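Local coordinates for protein rutinosidase (Aspergillus niger, PDB 6I1A) that hydrolyses glycosidic bonds as a secreted family 5 glycosidase, releasing rutinose from rutin-type flavonoid glycosides and possibly acting on beta-1,3-glucans, at residues 32-37 with 146-151; 194-199 with 203-208; 209-214 with 242-247. All coordinates share one frame; numbering follows the deposited sequence.

Interaction 1. Residues 32-37 with 146-151. With EDO (1,2-ethanediol), chain I; EDO (1,2-ethanediol), chain M; EDO (1,2-ethanediol), chain V; EDO (1,2-ethanediol), chain U.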
loop_
_atom_site.group_PDB
_atom_site.type_symbol
_atom_site.label_atom_id
_atom_site.label_comp_id
_atom_site.label_asym_id
_atom_site.label_seq_id
_atom_site.Cartn_x
_atom_site.Cartn_y
_atom_site.Cartn_z
ATOM N N GLU A 32 12.804 -14.343 22.722
ATOM C CA GLU A 32 11.357 -14.171 22.588
ATOM C C GLU A 32 10.847 -15.299 21.694
ATOM O O GLU A 32 11.576 -15.600 20.701
ATOM C CB GLU A 32 11.033 -12.785 22.014
ATOM C CG GLU A 32 11.717 -12.401 20.694
ATOM C CD GLU A 32 11.082 -12.888 19.416
ATOM O OE1 GLU A 32 11.826 -13.180 18.484
ATOM O OE2 GLU A 32 9.824 -12.873 19.335
ATOM N N GLN A 33 9.691 -15.832 21.984
ATOM C CA GLN A 33 9.269 -17.109 21.314
ATOM C C GLN A 33 8.088 -16.808 20.395
ATOM O O GLN A 33 7.189 -16.038 20.757
ATOM C CB GLN A 33 8.855 -18.160 22.358
ATOM C CG GLN A 33 9.872 -18.326 23.486
ATOM C CD GLN A 33 11.266 -18.559 23.004
ATOM O OE1 GLN A 33 11.546 -19.235 21.986
ATOM N NE2 GLN A 33 12.241 -18.022 23.733
ATOM N N GLU A 34 8.072 -17.495 19.222
ATOM C CA GLU A 34 6.957 -17.383 18.281
ATOM C C GLU A 34 6.703 -18.766 17.638
ATOM O O GLU A 34 7.660 -19.438 17.329
ATOM C CB GLU A 34 7.290 -16.387 17.159
ATOM C CG GLU A 34 7.650 -14.991 17.686
ATOM C CD GLU A 34 8.079 -14.017 16.598
ATOM O OE1 GLU A 34 7.513 -14.131 15.466
ATOM O OE2 GLU A 34 8.986 -13.232 16.844
ATOM N N SER A 35 5.446 -19.036 17.386
ATOM C CA SER A 35 5.002 -20.362 16.871
ATOM C C SER A 35 5.663 -20.709 15.544
ATOM O O SER A 35 6.013 -21.876 15.354
ATOM C CB SER A 35 3.524 -20.402 16.753
ATOM O OG SER A 35 3.009 -19.545 15.747
ATOM N N THR A 36 5.856 -19.773 14.619
ATOM C CA THR A 36 6.320 -20.115 13.266
ATOM C C THR A 36 7.804 -20.453 13.211
ATOM O O THR A 36 8.261 -21.054 12.231
ATOM C CB THR A 36 5.978 -18.949 12.342
ATOM O OG1 THR A 36 6.526 -17.750 12.893
ATOM C CG2 THR A 36 4.489 -18.816 12.193
ATOM N N ILE A 37 8.616 -19.981 14.164
ATOM C CA ILE A 37 10.090 -20.054 14.003
ATOM C C ILE A 37 10.633 -21.481 14.189
ATOM O O ILE A 37 11.613 -21.871 13.570
ATOM C CB ILE A 37 10.769 -19.064 14.981
ATOM C CG1 ILE A 37 10.339 -17.660 14.549
ATOM C CG2 ILE A 37 12.278 -19.273 14.968
ATOM C CD1 ILE A 37 10.810 -16.534 15.492
ATOM N N LEU A 146 -0.351 -8.533 19.545
ATOM C CA LEU A 146 0.281 -9.736 19.017
ATOM C C LEU A 146 1.210 -10.312 20.080
ATOM O O LEU A 146 1.656 -9.552 20.995
ATOM C CB LEU A 146 1.095 -9.462 17.751
ATOM C CG LEU A 146 0.262 -8.927 16.591
ATOM C CD1 LEU A 146 1.178 -8.380 15.530
ATOM C CD2 LEU A 146 -0.704 -10.000 16.023
ATOM N N THR A 147 1.606 -11.586 19.913
ATOM C CA THR A 147 2.553 -12.195 20.885
ATOM C C THR A 147 3.826 -11.348 21.006
ATOM O O THR A 147 4.369 -11.181 22.134
ATOM C CB THR A 147 2.937 -13.631 20.445
ATOM O OG1 THR A 147 3.818 -14.201 21.425
ATOM C CG2 THR A 147 3.527 -13.699 19.058
ATOM N N ILE A 148 4.305 -10.790 19.909
ATOM C CA ILE A 148 5.591 -10.087 19.898
ATOM C C ILE A 148 5.500 -8.814 20.771
ATOM O O ILE A 148 6.540 -8.413 21.322
ATOM C CB ILE A 148 6.063 -9.757 18.491
ATOM C CG1 ILE A 148 5.010 -9.030 17.676
ATOM C CG2 ILE A 148 6.487 -11.056 17.795
ATOM C CD1 ILE A 148 5.542 -8.373 16.386
ATOM N N GLY A 149 4.323 -8.205 20.934
ATOM C CA GLY A 149 4.153 -6.955 21.663
ATOM C C GLY A 149 3.993 -7.185 23.164
ATOM O O GLY A 149 4.091 -6.170 23.903
ATOM N N GLU A 150 3.649 -8.401 23.571
ATOM C CA GLU A 150 3.521 -8.893 24.977
ATOM C C GLU A 150 2.709 -10.196 24.908
ATOM O O GLU A 150 3.089 -11.192 25.533
ATOM C CB GLU A 150 2.766 -7.943 25.914
ATOM C CG GLU A 150 2.528 -8.598 27.291
ATOM C CD GLU A 150 1.905 -7.642 28.282
ATOM O OE1 GLU A 150 0.719 -7.275 28.194
ATOM O OE2 GLU A 150 2.671 -7.201 29.192
ATOM N N ALA A 151 1.545 -10.158 24.280
ATOM C CA ALA A 151 0.594 -11.289 24.205
ATOM C C ALA A 151 -0.508 -10.978 23.204
ATOM O O ALA A 151 -0.873 -9.807 22.975
ATOM C CB ALA A 151 -0.028 -11.558 25.553
HETATM C C1 EDO I . -0.096 -14.069 17.467
HETATM O O1 EDO I . -0.250 -13.109 18.470
HETATM C C2 EDO I . -1.288 -14.122 16.654
HETATM O O2 EDO I . -2.412 -14.666 17.342
HETATM C C1 EDO M . 3.676 -24.421 14.821
HETATM O O1 EDO M . 4.059 -25.754 14.490
HETATM C C2 EDO M . 4.049 -23.516 13.699
HETATM O O2 EDO M . 5.381 -23.571 13.253
HETATM C C1 EDO V . 2.500 -6.560 32.338
HETATM O O1 EDO V . 2.346 -5.685 33.489
HETATM C C2 EDO V . 1.307 -7.409 31.913
HETATM O O2 EDO V . 0.268 -6.765 31.080
HETATM C C1 EDO U . 6.293 -15.302 9.486
HETATM O O1 EDO U . 5.169 -16.180 9.495
HETATM C C2 EDO U . 7.609 -15.966 9.826
HETATM O O2 EDO U . 7.860 -16.139 11.250
HETATM O O HOH W 1 6.334 -13.468 20.960
#
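The hydroxyl OG1 of T147 is held by two partners. Water 1 lies 2.7 Å from T147 OG1. The same water donates to the carbonyl oxygen Q33 O, again at 2.7 Å, and so links the two segments. The second partner is the backbone N of E52, at the start of helix 52-59. A chi1 of -178°, with OG1 opposite the backbone N, gives the hydroxyl access to both. The principle illustrated is that of loops at the mouth of a TIM barrel joined through water and a few side-chain contacts: residues 32-37 follow strand 22-26, residues 146-151 follow strand 131-136, and strand 90-95 runs between those two in the sheet. T147 to G149 form a short 3-10 turn, from which the methyl CG2 of I148 faces two acids. E34 crosses it obliquely and, extended beyond CG (chi2 176°), brings OE2 to 3.4 Å from I148 CG2. E32 bends at chi2 and lies alongside I148, its OE2 4.1 Å from the same CG2. Its other oxygen, OE1, is taken by the backbone N of G29, and W338 packs against both glutamates. The Q33 amide turns to the other side, where NE2 bonds to W30 O.

Interaction 2. Residues 194-199 with 203-208. With NAG (2-acetamido-2-deoxy-beta-D-glucopyranose), chain F; NAG (2-acetamido-2-deoxy-beta-D-glucopyranose), chain B; EDO (1,2-ethanediol), chain K; EDO (1,2-ethanediol), chain O.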
loop_
_atom_site.group_PDB
_atom_site.type_symbol
_atom_site.label_atom_id
_atom_site.label_comp_id
_atom_site.label_asym_id
_atom_site.label_seq_id
_atom_site.Cartn_x
_atom_site.Cartn_y
_atom_site.Cartn_z
ATOM N N GLU A 194 7.227 -2.370 16.383
ATOM C CA GLU A 194 5.931 -2.511 15.702
ATOM C C GLU A 194 4.751 -2.165 16.616
ATOM O O GLU A 194 3.777 -2.925 16.703
ATOM C CB GLU A 194 5.807 -3.896 15.067
ATOM C CG GLU A 194 6.826 -4.156 14.002
ATOM C CD GLU A 194 6.683 -5.530 13.353
ATOM O OE1 GLU A 194 5.714 -6.271 13.606
ATOM O OE2 GLU A 194 7.530 -5.802 12.406
ATOM N N PRO A 195 4.741 -0.953 17.217
ATOM C CA PRO A 195 3.538 -0.523 17.923
ATOM C C PRO A 195 2.389 -0.367 16.925
ATOM O O PRO A 195 2.578 0.167 15.811
ATOM C CB PRO A 195 3.961 0.833 18.539
ATOM C CG PRO A 195 5.049 1.332 17.596
ATOM C CD PRO A 195 5.767 0.089 17.149
ATOM N N ALA A 196 1.185 -0.771 17.306
ATOM C CA ALA A 196 -0.003 -0.703 16.435
ATOM C C ALA A 196 -1.241 -0.696 17.310
ATOM O O ALA A 196 -1.376 -1.599 18.123
ATOM C CB ALA A 196 0.012 -1.845 15.476
ATOM N N ASP A 197 -2.100 0.307 17.103
ATOM C CA ASP A 197 -3.350 0.434 17.865
ATOM C C ASP A 197 -4.560 0.216 16.991
ATOM O O ASP A 197 -5.711 0.397 17.519
ATOM C CB ASP A 197 -3.478 1.777 18.583
ATOM C CG ASP A 197 -3.628 2.923 17.641
ATOM O OD1 ASP A 197 -3.235 2.785 16.482
ATOM O OD2 ASP A 197 -4.119 4.006 18.071
ATOM N N ASN A 198 -4.423 -0.092 15.697
ATOM C CA ASN A 198 -5.598 -0.157 14.782
ATOM C C ASN A 198 -5.579 -1.449 13.995
ATOM O O ASN A 198 -6.173 -1.482 12.875
ATOM C CB ASN A 198 -5.653 1.030 13.866
ATOM C CG ASN A 198 -6.984 1.156 13.172
ATOM O OD1 ASN A 198 -8.027 0.911 13.782
ATOM N ND2 ASN A 198 -6.945 1.500 11.867
ATOM N N ASN A 199 -5.030 -2.524 14.529
ATOM C CA ASN A 199 -4.858 -3.809 13.817
ATOM C C ASN A 199 -5.787 -4.909 14.351
ATOM O O ASN A 199 -5.451 -6.093 14.189
ATOM C CB ASN A 199 -3.390 -4.225 13.819
ATOM C CG ASN A 199 -2.846 -4.466 15.216
ATOM O OD1 ASN A 199 -3.050 -3.602 16.064
ATOM N ND2 ASN A 199 -2.179 -5.579 15.404
ATOM N N VAL A 203 -5.645 -7.082 8.233
ATOM C CA VAL A 203 -5.363 -6.654 6.859
ATOM C C VAL A 203 -4.555 -5.360 6.840
ATOM O O VAL A 203 -3.812 -5.118 5.849
ATOM C CB VAL A 203 -6.660 -6.543 6.059
ATOM C CG1 VAL A 203 -7.531 -5.345 6.450
ATOM C CG2 VAL A 203 -6.312 -6.542 4.588
ATOM N N VAL A 204 -4.636 -4.531 7.871
ATOM C CA VAL A 204 -3.885 -3.256 7.914
ATOM C C VAL A 204 -2.496 -3.452 8.527
ATOM O O VAL A 204 -1.699 -2.503 8.528
ATOM C CB VAL A 204 -4.610 -2.124 8.629
ATOM C CG1 VAL A 204 -5.937 -1.786 7.966
ATOM C CG2 VAL A 204 -4.765 -2.388 10.110
ATOM N N PHE A 205 -2.217 -4.615 9.095
ATOM C CA PHE A 205 -0.859 -4.760 9.688
ATOM C C PHE A 205 0.150 -4.652 8.547
ATOM O O PHE A 205 -0.122 -5.044 7.400
ATOM C CB PHE A 205 -0.721 -6.077 10.460
ATOM C CG PHE A 205 0.361 -6.012 11.529
ATOM C CD1 PHE A 205 0.220 -5.215 12.636
ATOM C CD2 PHE A 205 1.547 -6.702 11.363
ATOM C CE1 PHE A 205 1.232 -5.111 13.577
ATOM C CE2 PHE A 205 2.552 -6.621 12.316
ATOM C CZ PHE A 205 2.366 -5.863 13.436
ATOM N N GLY A 206 1.336 -4.098 8.837
ATOM C CA GLY A 206 2.302 -3.813 7.799
ATOM C C GLY A 206 2.107 -2.543 7.009
ATOM O O GLY A 206 2.880 -2.338 6.062
ATOM N N THR A 207 1.069 -1.774 7.323
ATOM C CA THR A 207 0.738 -0.565 6.580
ATOM C C THR A 207 0.614 0.620 7.538
ATOM O O THR A 207 0.427 0.428 8.777
ATOM C CB THR A 207 -0.589 -0.679 5.842
ATOM O OG1 THR A 207 -1.710 -0.452 6.676
ATOM C CG2 THR A 207 -0.749 -2.001 5.117
ATOM N N PRO A 208 0.567 1.840 7.016
ATOM C CA PRO A 208 0.364 3.013 7.883
ATOM C C PRO A 208 -0.961 2.986 8.646
ATOM O O PRO A 208 -1.068 3.695 9.650
ATOM C CB PRO A 208 0.404 4.178 6.893
ATOM C CG PRO A 208 1.407 3.680 5.844
ATOM C CD PRO A 208 1.024 2.243 5.658
HETATM C C1 NAG F . -8.194 1.590 11.124
HETATM C C2 NAG F . -8.186 2.784 10.157
HETATM C C3 NAG F . -9.473 2.676 9.263
HETATM C C4 NAG F . -9.544 1.335 8.576
HETATM C C5 NAG F . -9.552 0.245 9.625
HETATM C C6 NAG F . -9.605 -1.128 9.024
HETATM C C7 NAG F . -7.067 4.804 10.924
HETATM C C8 NAG F . -7.237 6.129 11.643
HETATM N N2 NAG F . -8.131 4.034 10.876
HETATM O O3 NAG F . -9.369 3.697 8.240
HETATM O O4 NAG F . -10.839 1.242 7.901
HETATM O O5 NAG F . -8.304 0.385 10.382
HETATM O O6 NAG F . -9.847 -2.142 10.001
HETATM O O7 NAG F . -5.966 4.453 10.473
HETATM C C1 NAG B . -9.837 -9.748 0.696
HETATM C C2 NAG B . -8.405 -10.213 0.731
HETATM C C3 NAG B . -7.981 -10.550 2.203
HETATM C C4 NAG B . -8.275 -9.393 3.085
HETATM C C5 NAG B . -9.713 -8.965 2.976
HETATM C C6 NAG B . -9.965 -7.744 3.770
HETATM C C7 NAG B . -7.617 -11.345 -1.301
HETATM C C8 NAG B . -7.358 -12.604 -2.048
HETATM N N2 NAG B . -8.228 -11.402 -0.101
HETATM O O3 NAG B . -6.558 -10.844 2.187
HETATM O O4 NAG B . -8.030 -9.717 4.496
HETATM O O5 NAG B . -9.962 -8.618 1.550
HETATM O O6 NAG B . -11.382 -7.478 3.898
HETATM O O7 NAG B . -7.193 -10.280 -1.734
HETATM C C1 EDO K . 5.238 -8.988 11.567
HETATM O O1 EDO K . 5.744 -8.723 12.844
HETATM C C2 EDO K . 6.219 -8.561 10.531
HETATM O O2 EDO K . 6.313 -7.116 10.381
HETATM C C1 EDO O . -4.556 -10.092 17.338
HETATM O O1 EDO O . -5.174 -11.071 16.497
HETATM C C2 EDO O . -4.433 -8.863 16.520
HETATM O O2 EDO O . -5.633 -8.467 15.866
#
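A chi1 of -156°, CG opposite the backbone N, lays the F205 ring beside residues 194-199, while N199 uses a chi1 of 63° to set its amide alongside. N199 ND2 comes obliquely to 3.7 Å from F205 CD1, and it is N144 O that receives its hydrogen bond. Farther along the ring, A196 CB meets CE1 of F205 at its edge. The E194 and F205 side chains cross at about a right angle, the carboxylate plane 64° from the ring plane. H266 ND1 is hydrogen-bonded to E194 OE2, and an ethanediol, probably from the crystallisation liquor, bonds to both carboxylate oxygens. E194-P195 fit the N-E-P sequence that carries the acid/base glutamate in family 5 glycosidases. At the other end of this loop after barrel strand 187-190, V204 CG2 packs at 3.2 Å from N198 O; CG1 faces the sugar covalently attached to N198 ND2, which also bonds to L209 O. V204 O accepts from T207 N and T207 OG1 in a type II turn. The meeting is chiefly van der Waals, and E194 OE1, 3.4 Å from F205 CZ at the ring edge, suits C-H to oxygen contact.

Interaction 3. Residues 209-214 with 242-247. With NAG (2-acetamido-2-deoxy-beta-D-glucopyranose), chain F; EDO (1,2-ethanediol), chain H.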
loop_
_atom_site.group_PDB
_atom_site.type_symbol
_atom_site.label_atom_id
_atom_site.label_comp_id
_atom_site.label_asym_id
_atom_site.label_seq_id
_atom_site.Cartn_x
_atom_site.Cartn_y
_atom_site.Cartn_z
ATOM N N LEU A 209 -1.942 2.253 8.189
ATOM C CA LEU A 209 -3.256 2.252 8.859
ATOM C C LEU A 209 -3.218 1.407 10.133
ATOM O O LEU A 209 -4.216 1.398 10.862
ATOM C CB LEU A 209 -4.323 1.693 7.921
ATOM C CG LEU A 209 -4.564 2.526 6.655
ATOM C CD1 LEU A 209 -5.764 1.960 5.917
ATOM C CD2 LEU A 209 -4.685 4.028 6.960
ATOM N N ALA A 210 -2.090 0.742 10.439
ATOM C CA ALA A 210 -2.005 -0.051 11.686
ATOM C C ALA A 210 -1.849 0.868 12.896
ATOM O O ALA A 210 -2.108 0.384 14.018
ATOM C CB ALA A 210 -0.834 -0.960 11.595
ATOM N N LEU A 211 -1.507 2.115 12.732
ATOM C CA LEU A 211 -1.271 3.069 13.854
ATOM C C LEU A 211 -2.015 4.360 13.572
ATOM O O LEU A 211 -1.726 5.010 12.533
ATOM C CB LEU A 211 0.238 3.256 14.042
ATOM C CG LEU A 211 0.669 4.172 15.213
ATOM C CD1 LEU A 211 0.330 3.513 16.572
ATOM C CD2 LEU A 211 2.152 4.489 15.134
ATOM N N THR A 212 -2.944 4.707 14.442
ATOM C CA THR A 212 -3.701 5.979 14.329
ATOM C C THR A 212 -2.846 7.167 14.770
ATOM O O THR A 212 -1.812 7.004 15.406
ATOM C CB THR A 212 -5.002 5.978 15.131
ATOM O OG1 THR A 212 -4.671 6.066 16.528
ATOM C CG2 THR A 212 -5.812 4.733 14.883
ATOM N N ASP A 213 -3.261 8.395 14.411
ATOM C CA ASP A 213 -2.559 9.589 14.899
ATOM C C ASP A 213 -2.584 9.648 16.426
ATOM O O ASP A 213 -1.573 10.048 17.036
ATOM C CB ASP A 213 -3.184 10.865 14.307
ATOM C CG ASP A 213 -2.688 11.233 12.901
ATOM O OD1 ASP A 213 -1.585 10.762 12.401
ATOM O OD2 ASP A 213 -3.409 12.025 12.273
ATOM N N HIS A 214 -3.676 9.235 17.057
ATOM C CA HIS A 214 -3.770 9.211 18.527
ATOM C C HIS A 214 -2.708 8.237 19.088
ATOM O O HIS A 214 -1.998 8.576 20.039
ATOM C CB HIS A 214 -5.183 8.759 18.885
ATOM C CG HIS A 214 -5.595 8.864 20.298
ATOM N ND1 HIS A 214 -6.012 7.744 21.029
ATOM C CD2 HIS A 214 -5.731 9.936 21.114
ATOM C CE1 HIS A 214 -6.371 8.136 22.244
ATOM N NE2 HIS A 214 -6.159 9.468 22.344
ATOM N N GLN A 242 11.743 2.271 15.767
ATOM C CA GLN A 242 10.882 1.459 14.882
ATOM C C GLN A 242 9.495 2.113 14.889
ATOM O O GLN A 242 8.703 1.863 15.813
ATOM C CB GLN A 242 10.871 0.017 15.378
ATOM C CG GLN A 242 10.539 -1.019 14.329
ATOM C CD GLN A 242 9.222 -0.738 13.637
ATOM O OE1 GLN A 242 8.156 -0.909 14.241
ATOM N NE2 GLN A 242 9.266 -0.263 12.385
ATOM N N GLY A 243 9.248 3.009 13.923
ATOM C CA GLY A 243 8.022 3.807 13.891
ATOM C C GLY A 243 6.879 3.093 13.222
ATOM O O GLY A 243 6.190 3.659 12.366
ATOM N N SER A 244 6.607 1.866 13.640
ATOM C CA SER A 244 5.500 1.057 13.090
ATOM C C SER A 244 5.750 0.920 11.583
ATOM O O SER A 244 6.882 0.745 11.147
ATOM C CB SER A 244 4.154 1.651 13.474
ATOM O OG SER A 244 3.078 0.751 13.235
ATOM N N PHE A 245 4.704 1.055 10.783
ATOM C CA PHE A 245 4.767 0.930 9.313
ATOM C C PHE A 245 4.428 2.258 8.702
ATOM O O PHE A 245 4.090 2.292 7.513
ATOM C CB PHE A 245 3.864 -0.209 8.838
ATOM C CG PHE A 245 4.124 -1.509 9.548
ATOM C CD1 PHE A 245 5.247 -2.277 9.224
ATOM C CD2 PHE A 245 3.308 -1.911 10.573
ATOM C CE1 PHE A 245 5.486 -3.460 9.938
ATOM C CE2 PHE A 245 3.542 -3.068 11.277
ATOM C CZ PHE A 245 4.627 -3.832 10.966
ATOM N N LYS A 246 4.582 3.365 9.426
ATOM C CA LYS A 246 4.520 4.715 8.827
ATOM C C LYS A 246 5.765 4.916 7.973
ATOM O O LYS A 246 6.879 4.368 8.287
ATOM C CB LYS A 246 4.539 5.782 9.929
ATOM C CG LYS A 246 3.427 5.655 10.884
ATOM C CD LYS A 246 2.098 5.776 10.285
ATOM C CE LYS A 246 1.022 6.360 11.157
ATOM N NZ LYS A 246 -0.272 6.398 10.402
ATOM N N TYR A 247 5.644 5.696 6.932
ATOM C CA TYR A 247 6.868 6.128 6.208
ATOM C C TYR A 247 7.733 6.940 7.160
ATOM O O TYR A 247 7.205 7.647 8.008
ATOM C CB TYR A 247 6.396 6.876 4.982
ATOM C CG TYR A 247 5.561 5.946 4.130
ATOM C CD1 TYR A 247 5.683 4.548 4.254
ATOM C CD2 TYR A 247 4.492 6.422 3.444
ATOM C CE1 TYR A 247 4.834 3.676 3.565
ATOM C CE2 TYR A 247 3.679 5.577 2.704
ATOM C CZ TYR A 247 3.845 4.209 2.750
ATOM O OH TYR A 247 2.936 3.420 2.078
HETATM C C1 NAG F . -8.194 1.590 11.124
HETATM C C2 NAG F . -8.186 2.784 10.157
HETATM C C3 NAG F . -9.473 2.676 9.263
HETATM C C4 NAG F . -9.544 1.335 8.576
HETATM C C5 NAG F . -9.552 0.245 9.625
HETATM C C6 NAG F . -9.605 -1.128 9.024
HETATM C C7 NAG F . -7.067 4.804 10.924
HETATM C C8 NAG F . -7.237 6.129 11.643
HETATM N N2 NAG F . -8.131 4.034 10.876
HETATM O O3 NAG F . -9.369 3.697 8.240
HETATM O O4 NAG F . -10.839 1.242 7.901
HETATM O O5 NAG F . -8.304 0.385 10.382
HETATM O O6 NAG F . -9.847 -2.142 10.001
HETATM O O7 NAG F . -5.966 4.453 10.473
HETATM C C1 EDO H . 9.698 4.876 10.210
HETATM O O1 EDO H . 8.316 5.052 10.279
HETATM C C2 EDO H . 9.990 3.449 10.412
HETATM O O2 EDO H . 10.752 3.261 11.503
HETATM O O HOH W 2 -1.871 8.681 10.960
#
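K246 ends a type II' turn that begins at G243, and from there its side chain reaches across to residues 209-214, the lead-in to barrel helix 213-233. The turn follows strand 239-241, so the contact joins two loop regions at the C-terminal ends of the TIM-barrel strands. Among the polar interactions, K246 NZ donates to L211 O at 2.9 Å, approaching nearly along the C=O axis (C=O...N angle 163°). Bends at chi2 and chi3 steer the ammonium group there. Its strongest partner is a salt bridge to D274 of the second subunit; P208 O accepts a further hydrogen bond and the Y250 ring makes a cation-pi contact. A gathering of oxygens of this kind probably favours the charged form of the lysine. Within the turn segment, Q242 NE2 donates to S244 O at 2.9 Å in a nearly straight bond (168°), which braces the backbone where S244 adopts a positive phi. L211 makes the closer van der Waals contact, its CD2 resting 3.8 Å from S244 CB. The apolar pair is A210 CB with the F245 ring edge, 4.4 Å from CD2. Capping and glycan contacts belong to T212, at the N-cap of helix 213-233, where OG1 meets the backbone N of G215 and CG2 lies against the acetyl methyl C8 of the N-acetylglucosamine attached to N198. Next in the helix, D213 OD1 is also reached by Y250 OH and probably accepts from water 2, which itself accepts from K246 NZ at 2.8 Å.

How the interactions relate
The three contacts form a chain of loops around the mouth of the barrel, the end at which TIM-barrel glycosidases bind their substrates. Interactions 1 and 2, with centres about 16 Å apart, meet where L146 CD1 touches F205 CZ at 3.5 Å and where I148 CD1 approaches OE1 of E194, probably the acid/base of this family. Interactions 2 and 3 are far closer, about 7 Å between centres, and are probably hydrogen-bonded: D197 OD2 lies 2.6 Å from T212 OG1, and P195 O 2.7 Å from S244 OG. Both also touch the glycan on N198 and the second subunit. Interactions 1 and 3 do not meet, so residues 194-208 mediate between them.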